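Local coordinates for protein response regulator ChrA (Corynebacterium diphtheriae, PDB 4YN8) that acts as the response regulator of a haem-sensing two-component system and probably binds DNA through a LuxR-type helix-turn-helix domain to regulate transcription, at residues E147-I150 against L151-E155; V187-R190 against T191-I194; G157-N160 against R161-A164. The protein carries 1 engineered substitution. All coordinates share one frame; numbering follows the deposited sequence.

Contact 1: residues E147-I150 against L151-E155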
loop_
_atom_site.group_PDB
_atom_site.type_symbol
_atom_site.label_atom_id
_atom_site.label_comp_id
_atom_site.label_asym_id
_atom_site.label_seq_id
_atom_site.Cartn_x
_atom_site.Cartn_y
_atom_site.Cartn_z
ATOM N N GLU A 147 -2.350 30.487 4.366
ATOM C CA GLU A 147 -2.823 29.703 5.471
ATOM C C GLU A 147 -2.418 30.327 6.832
ATOM O O GLU A 147 -3.235 30.337 7.772
ATOM C CB GLU A 147 -2.317 28.260 5.347
ATOM C CG GLU A 147 -3.067 27.415 4.279
ATOM C CD GLU A 147 -2.351 26.102 3.894
ATOM O OE1 GLU A 147 -1.093 25.964 4.034
ATOM O OE2 GLU A 147 -3.053 25.210 3.350
ATOM N N ILE A 148 -1.206 30.860 6.919
ATOM C CA ILE A 148 -0.744 31.548 8.134
ATOM C C ILE A 148 -1.594 32.781 8.403
ATOM O O ILE A 148 -2.030 33.026 9.531
ATOM C CB ILE A 148 0.734 31.965 8.009
ATOM C CG1 ILE A 148 1.668 30.743 7.914
ATOM C CG2 ILE A 148 1.117 32.931 9.134
ATOM C CD1 ILE A 148 1.507 29.758 9.053
ATOM N N GLU A 149 -1.908 33.519 7.334
ATOM C CA GLU A 149 -2.762 34.688 7.438
ATOM C C GLU A 149 -4.107 34.333 7.927
ATOM O O GLU A 149 -4.670 35.016 8.803
ATOM C CB GLU A 149 -2.917 35.337 6.045
ATOM C CG GLU A 149 -3.660 36.646 6.038
ATOM C CD GLU A 149 -3.755 37.233 4.615
ATOM O OE1 GLU A 149 -3.823 36.447 3.625
ATOM O OE2 GLU A 149 -3.800 38.466 4.493
ATOM N N ILE A 150 -4.683 33.243 7.418
ATOM C CA ILE A 150 -5.969 32.829 7.926
ATOM C C ILE A 150 -5.900 32.479 9.409
ATOM O O ILE A 150 -6.813 32.847 10.171
ATOM C CB ILE A 150 -6.519 31.645 7.092
ATOM C CG1 ILE A 150 -7.028 32.187 5.734
ATOM C CG2 ILE A 150 -7.641 30.932 7.780
ATOM C CD1 ILE A 150 -7.326 31.097 4.753
ATOM N N LEU A 151 -4.890 31.707 9.790
ATOM C CA LEU A 151 -4.751 31.358 11.249
ATOM C C LEU A 151 -4.623 32.590 12.140
ATOM O O LEU A 151 -5.270 32.658 13.224
ATOM C CB LEU A 151 -3.590 30.409 11.451
ATOM C CG LEU A 151 -3.864 28.995 10.991
ATOM C CD1 LEU A 151 -2.509 28.312 10.791
ATOM C CD2 LEU A 151 -4.728 28.233 11.989
ATOM N N GLN A 152 -3.833 33.560 11.710
ATOM C CA GLN A 152 -3.615 34.807 12.495
ATOM C C GLN A 152 -4.941 35.535 12.664
ATOM O O GLN A 152 -5.234 36.116 13.731
ATOM C CB GLN A 152 -2.597 35.685 11.825
ATOM C CG GLN A 152 -1.204 35.103 11.947
ATOM C CD GLN A 152 -0.167 35.809 11.171
ATOM O OE1 GLN A 152 -0.429 36.381 10.095
ATOM N NE2 GLN A 152 1.006 35.890 11.738
ATOM N N ASN A 153 -5.773 35.520 11.623
ATOM C CA ASN A 153 -7.113 36.119 11.774
ATOM C C ASN A 153 -8.115 35.272 12.540
ATOM O O ASN A 153 -8.971 35.831 13.275
ATOM C CB ASN A 153 -7.649 36.550 10.385
ATOM C CG ASN A 153 -6.902 37.742 9.828
ATOM O OD1 ASN A 153 -5.918 37.632 9.082
ATOM N ND2 ASN A 153 -7.317 38.883 10.233
ATOM N N LEU A 154 -8.021 33.951 12.437
ATOM C CA LEU A 154 -8.844 33.072 13.257
ATOM C C LEU A 154 -8.539 33.329 14.748
ATOM O O LEU A 154 -9.449 33.245 15.588
ATOM C CB LEU A 154 -8.572 31.583 13.024
ATOM C CG LEU A 154 -9.246 30.749 11.956
ATOM C CD1 LEU A 154 -8.757 29.302 12.100
ATOM C CD2 LEU A 154 -10.777 30.839 12.047
ATOM N N GLU A 155 -7.269 33.590 15.043
ATOM C CA GLU A 155 -6.831 33.855 16.448
ATOM C C GLU A 155 -7.520 35.108 17.004
ATOM O O GLU A 155 -7.754 35.207 18.210
ATOM C CB GLU A 155 -5.322 34.067 16.493
ATOM C CG GLU A 155 -4.757 34.046 17.913
ATOM C CD GLU A 155 -3.270 34.360 18.023
ATOM O OE1 GLU A 155 -2.716 35.038 17.112
ATOM O OE2 GLU A 155 -2.670 34.014 19.098
#

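Contact 2: residues V187-R190 against T191-I194. With SO4 (sulfate ion), chain D.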
loop_
_atom_site.group_PDB
_atom_site.type_symbol
_atom_site.label_atom_id
_atom_site.label_comp_id
_atom_site.label_asym_id
_atom_site.label_seq_id
_atom_site.Cartn_x
_atom_site.Cartn_y
_atom_site.Cartn_z
ATOM N N VAL A 187 -6.223 18.538 13.517
ATOM C CA VAL A 187 -7.357 18.975 14.337
ATOM C C VAL A 187 -8.592 18.980 13.472
ATOM O O VAL A 187 -8.496 18.771 12.265
ATOM C CB VAL A 187 -7.139 20.392 14.925
ATOM C CG1 VAL A 187 -5.848 20.432 15.738
ATOM C CG2 VAL A 187 -7.070 21.441 13.821
ATOM N N ASP A 188 -9.741 19.265 14.065
ATOM C CA ASP A 188 -10.978 19.301 13.260
ATOM C C ASP A 188 -11.906 20.456 13.577
ATOM O O ASP A 188 -13.068 20.458 13.164
ATOM C CB ASP A 188 -11.708 17.960 13.390
ATOM C CG ASP A 188 -12.317 17.753 14.760
ATOM O OD1 ASP A 188 -12.412 18.700 15.555
ATOM O OD2 ASP A 188 -12.737 16.600 15.055
ATOM N N ASN A 189 -11.419 21.473 14.279
ATOM C CA ASN A 189 -12.182 22.660 14.500
ATOM C C ASN A 189 -11.256 23.856 14.726
ATOM O O ASN A 189 -10.052 23.689 14.973
ATOM C CB ASN A 189 -13.102 22.511 15.712
ATOM C CG ASN A 189 -12.332 22.257 16.992
ATOM O OD1 ASN A 189 -12.045 21.107 17.349
ATOM N ND2 ASN A 189 -12.007 23.299 17.687
ATOM N N ARG A 190 -11.857 25.033 14.675
ATOM C CA ARG A 190 -11.117 26.303 14.709
ATOM C C ARG A 190 -10.418 26.622 16.041
ATOM O O ARG A 190 -9.312 27.149 16.042
ATOM C CB ARG A 190 -11.970 27.512 14.227
ATOM C CG ARG A 190 -13.081 28.029 15.124
ATOM C CD ARG A 190 -13.803 29.238 14.467
ATOM N NE ARG A 190 -14.209 28.791 13.162
ATOM C CZ ARG A 190 -14.219 29.464 12.008
ATOM N NH1 ARG A 190 -13.910 30.740 11.864
ATOM N NH2 ARG A 190 -14.582 28.782 10.963
ATOM N N THR A 191 -11.056 26.305 17.171
ATOM C CA THR A 191 -10.430 26.490 18.480
ATOM C C THR A 191 -9.193 25.616 18.651
ATOM O O THR A 191 -8.159 26.120 19.087
ATOM C CB THR A 191 -11.393 26.177 19.619
ATOM O OG1 THR A 191 -12.532 26.989 19.448
ATOM C CG2 THR A 191 -10.762 26.541 20.940
ATOM N N ALA A 192 -9.278 24.363 18.225
ATOM C CA ALA A 192 -8.158 23.446 18.322
ATOM C C ALA A 192 -7.042 23.850 17.348
ATOM O O ALA A 192 -5.856 23.619 17.622
ATOM C CB ALA A 192 -8.583 22.016 18.041
ATOM N N ALA A 193 -7.438 24.392 16.185
ATOM C CA ALA A 193 -6.467 24.890 15.234
ATOM C C ALA A 193 -5.620 26.017 15.809
ATOM O O ALA A 193 -4.410 26.094 15.568
ATOM C CB ALA A 193 -7.132 25.380 13.962
ATOM N N ILE A 194 -6.258 26.912 16.516
ATOM C CA ILE A 194 -5.524 28.006 17.121
ATOM C C ILE A 194 -4.554 27.478 18.178
ATOM O O ILE A 194 -3.388 27.893 18.198
ATOM C CB ILE A 194 -6.445 29.073 17.748
ATOM C CG1 ILE A 194 -7.248 29.809 16.657
ATOM C CG2 ILE A 194 -5.643 30.093 18.568
ATOM C CD1 ILE A 194 -6.347 30.544 15.680
HETATM S S SO4 D . -15.042 25.078 12.400
HETATM O O1 SO4 D . -14.208 25.895 11.472
HETATM O O2 SO4 D . -16.420 25.551 12.435
HETATM O O3 SO4 D . -14.877 23.769 11.776
HETATM O O4 SO4 D . -14.635 25.066 13.808
#

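Contact 3: residues G157-N160 against R161-A164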
loop_
_atom_site.group_PDB
_atom_site.type_symbol
_atom_site.label_atom_id
_atom_site.label_comp_id
_atom_site.label_asym_id
_atom_site.label_seq_id
_atom_site.Cartn_x
_atom_site.Cartn_y
_atom_site.Cartn_z
ATOM N N GLY A 157 -10.520 35.929 16.428
ATOM C CA GLY A 157 -11.891 35.549 16.635
ATOM C C GLY A 157 -12.805 35.771 15.449
ATOM O O GLY A 157 -14.003 35.858 15.615
ATOM N N LEU A 158 -12.258 35.846 14.241
ATOM C CA LEU A 158 -13.101 36.147 13.081
ATOM C C LEU A 158 -13.848 34.923 12.625
ATOM O O LEU A 158 -13.295 33.836 12.571
ATOM C CB LEU A 158 -12.246 36.707 11.945
ATOM C CG LEU A 158 -11.997 38.192 11.949
ATOM C CD1 LEU A 158 -11.157 38.667 13.119
ATOM C CD2 LEU A 158 -11.342 38.581 10.644
ATOM N N SER A 159 -15.109 35.102 12.240
ATOM C CA SER A 159 -15.919 34.058 11.608
ATOM C C SER A 159 -15.466 33.887 10.152
ATOM O O SER A 159 -14.736 34.738 9.597
ATOM C CB SER A 159 -17.394 34.493 11.567
ATOM O OG SER A 159 -17.546 35.667 10.796
ATOM N N ASN A 160 -15.954 32.836 9.515
ATOM C CA ASN A 160 -15.676 32.617 8.089
ATOM C C ASN A 160 -16.095 33.810 7.247
ATOM O O ASN A 160 -15.356 34.211 6.359
ATOM C CB ASN A 160 -16.381 31.376 7.619
ATOM C CG ASN A 160 -15.753 30.095 8.133
ATOM O OD1 ASN A 160 -14.741 30.053 8.840
ATOM N ND2 ASN A 160 -16.376 29.024 7.778
ATOM N N ARG A 161 -17.226 34.454 7.574
ATOM C CA ARG A 161 -17.697 35.605 6.803
ATOM C C ARG A 161 -16.787 36.788 7.005
ATOM O O ARG A 161 -16.488 37.529 6.081
ATOM C CB ARG A 161 -19.131 36.028 7.178
ATOM C CG ARG A 161 -19.678 37.173 6.311
ATOM C CD ARG A 161 -20.989 37.830 6.819
ATOM N NE ARG A 161 -20.925 38.280 8.231
ATOM C CZ ARG A 161 -20.111 39.232 8.724
ATOM N NH1 ARG A 161 -19.228 39.893 7.953
ATOM N NH2 ARG A 161 -20.170 39.523 10.022
ATOM N N GLN A 162 -16.333 36.984 8.234
ATOM C CA GLN A 162 -15.448 38.081 8.500
ATOM C C GLN A 162 -14.094 37.914 7.822
ATOM O O GLN A 162 -13.471 38.899 7.393
ATOM C CB GLN A 162 -15.268 38.232 10.022
ATOM C CG GLN A 162 -16.480 38.886 10.680
ATOM C CD GLN A 162 -16.401 38.833 12.183
ATOM O OE1 GLN A 162 -16.038 37.820 12.763
ATOM N NE2 GLN A 162 -16.812 39.893 12.810
ATOM N N LEU A 163 -13.628 36.671 7.773
ATOM C CA LEU A 163 -12.379 36.328 7.122
ATOM C C LEU A 163 -12.495 36.624 5.656
ATOM O O LEU A 163 -11.602 37.188 5.092
ATOM C CB LEU A 163 -12.035 34.838 7.288
ATOM C CG LEU A 163 -11.548 34.382 8.664
ATOM C CD1 LEU A 163 -11.426 32.876 8.791
ATOM C CD2 LEU A 163 -10.225 35.044 8.940
ATOM N N ALA A 164 -13.608 36.224 5.053
ATOM C CA ALA A 164 -13.832 36.464 3.627
ATOM C C ALA A 164 -13.791 37.938 3.324
ATOM O O ALA A 164 -13.149 38.372 2.358
ATOM C CB ALA A 164 -15.161 35.851 3.212
#

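Contact 1: residues E147-I150 against L151-E155
Ile148 and Gln152 meet one helical turn apart, the CG2 methyl of Ile148 lying 3.8 Å from the amide carbon CD of Gln152. CG2 stands anti to the backbone N of Ile148, which carries this methyl forward along the helix, and the extended Gln152 chain crosses it obliquely. One residue further on, Glu149 and Asn153 run side by side in the same direction, their carboxylate and amide planes 56° apart. Ile150 and Leu154 touch more loosely, CG2 to CG at 4.5 Å. Four consecutive i to i+4 bonds carry these side chains: Leu151 N to Glu147 O and Gln152 N to Ile148 O, both 2.9 Å, then Asn153 N to Glu149 O at 3.1 Å and Leu154 N to Ile150 O at 2.8 Å. The first is nearly straight, with 167° at its hydrogen. The polar ends reach past the turn: Glu147 OE1 is hydrogen-bonded to Ser144 N and OE2 to His180 ND1, Glu149 forms a salt bridge with Arg146, and Gln152 NE2 bonds the terminal carboxylate of Ile203. Helix 145-155 is the first helix of the LuxR-type DNA-binding domain, and its buried apolar residues pack on its neighbours: Ile150 on Leu167 of helix 160-167 and on His177 and Leu178 of helix 171-185, Leu151 on Ile181 of the latter, and Leu154 on Leu163 of helix 160-167 and Ile194 of helix 190-199.

Contact 2: residues V187-R190 against T191-I194
The N-terminal cap of helix 190-199, the last helix of the LuxR-type helix-turn-helix domain, joins Val187-Arg190 to Thr191-Ile194 and forms a small anion site. Val187 points back at the first turn: its CB lies 3.8 Å from Ala192 CB, and its CG2 is 3.9 Å from Ala193 CB, tucking the incoming loop against the helix. Asn189 occupies the N-cap position, with its side chain folded over the start of the helix beside Thr191 and Ala192. The backbone Asn189 O accepts Ala193 N at 3.0 Å, in the carbonyl plane; Arg190 O takes Ile194 N at 3.1 Å, the donor tilted 29° from the carbonyl plane of Arg190. A sulfate, probably from the crystallisation liquor, sits where the positive end of the helix and the arginine charge would both favour an anion. Tyr182 OH also bonds it. Arg190 approaches with CG between its backbone N and carbonyl carbon (chi1 72°) and a bend at chi3, which brings the guanidinium round to the same anion as its own backbone N. The NH2 group has a second partner in Asn160 OD1. The sulfur lies in the guanidinium plane, off its edge; Arg190 NH2 is hydrogen-bonded to sulfate O1 at 3.0 Å, Arg190 NE only weakly to the same oxygen, and Arg190 N holds sulfate O4 at 2.9 Å.

Contact 3: residues G157-N160 against R161-A164
Gly157 leaves helix 145-155 with positive phi (89°), closing it in a Schellman motif, and the chain runs extended through Leu158 and Ser159 before turning helical at Asn160. Ser159 is the N-cap of helix 160-167 and forms a capping box with Gln162. In one direction Gln162 N donates to Ser159 OG at 3.1 Å; in the other Ser159 N donates to Gln162 OE1 at 2.9 Å, almost straight at 170°, in the plane of the side-chain carbonyl and on a lone pair. Ser159 OG is a weak second donor to the same OE1, which is held mainly by the backbone N-H. The serine hydroxyl lies between its own backbone N and carbonyl carbon (chi1 62°), a rotation that swings OG over the helix start to meet the backbone N-H of Gln162. The glutamine, extended beyond CG, reaches back along the cap to complete the box. Ser159 O receives Leu163 N at 2.9 Å, and Asn160 O receives Ala164 N at 3.0 Å, the first main-chain bonds of the helix.

Leu158 and Leu163, the residue before the N-cap and the fourth after it, form a hydrophobic staple, Leu158 CB meeting Leu163 CD2 at 4.0 Å. Leu158 CG also rests 3.8 Å from Gln162 CB. As in the LuxR family, helices 160-167 and 171-185 correspond to the helix-turn-helix itself, the second probably the recognition helix. Leu163 touches Asn153 and Leu154 of helix 145-155 and Val174 of helix 171-185, while Leu158 leans on Asn153, Arg161 on Glu171, and Asn160 on Lys175 and Leu178, its OD1 hydrogen-bonded to Arg190 NH2 of helix 190-199.

All three contacts lie in the C-terminal LuxR-type domain, in series along the chain as 1, 3 and 2, and none is part of the receiver-domain magnesium site of Asp12, His14 and Asp54. Another bound magnesium ion, near the C-terminus, lies about 4 Å from the side chain of Gln152 in contact 1. Contact 1 touches both of the others. Its centre is about 10 Å from that of contact 3, where Asn153 CB meets Leu163 CD2, and about 12 Å from that of contact 2, where Leu154 CB lies 3.6 Å from Ile194 CD1. Contacts 2 and 3 are about 14 Å apart between centres; Arg190, at the start of helix 190-199, reaches across to the start of helix 160-167.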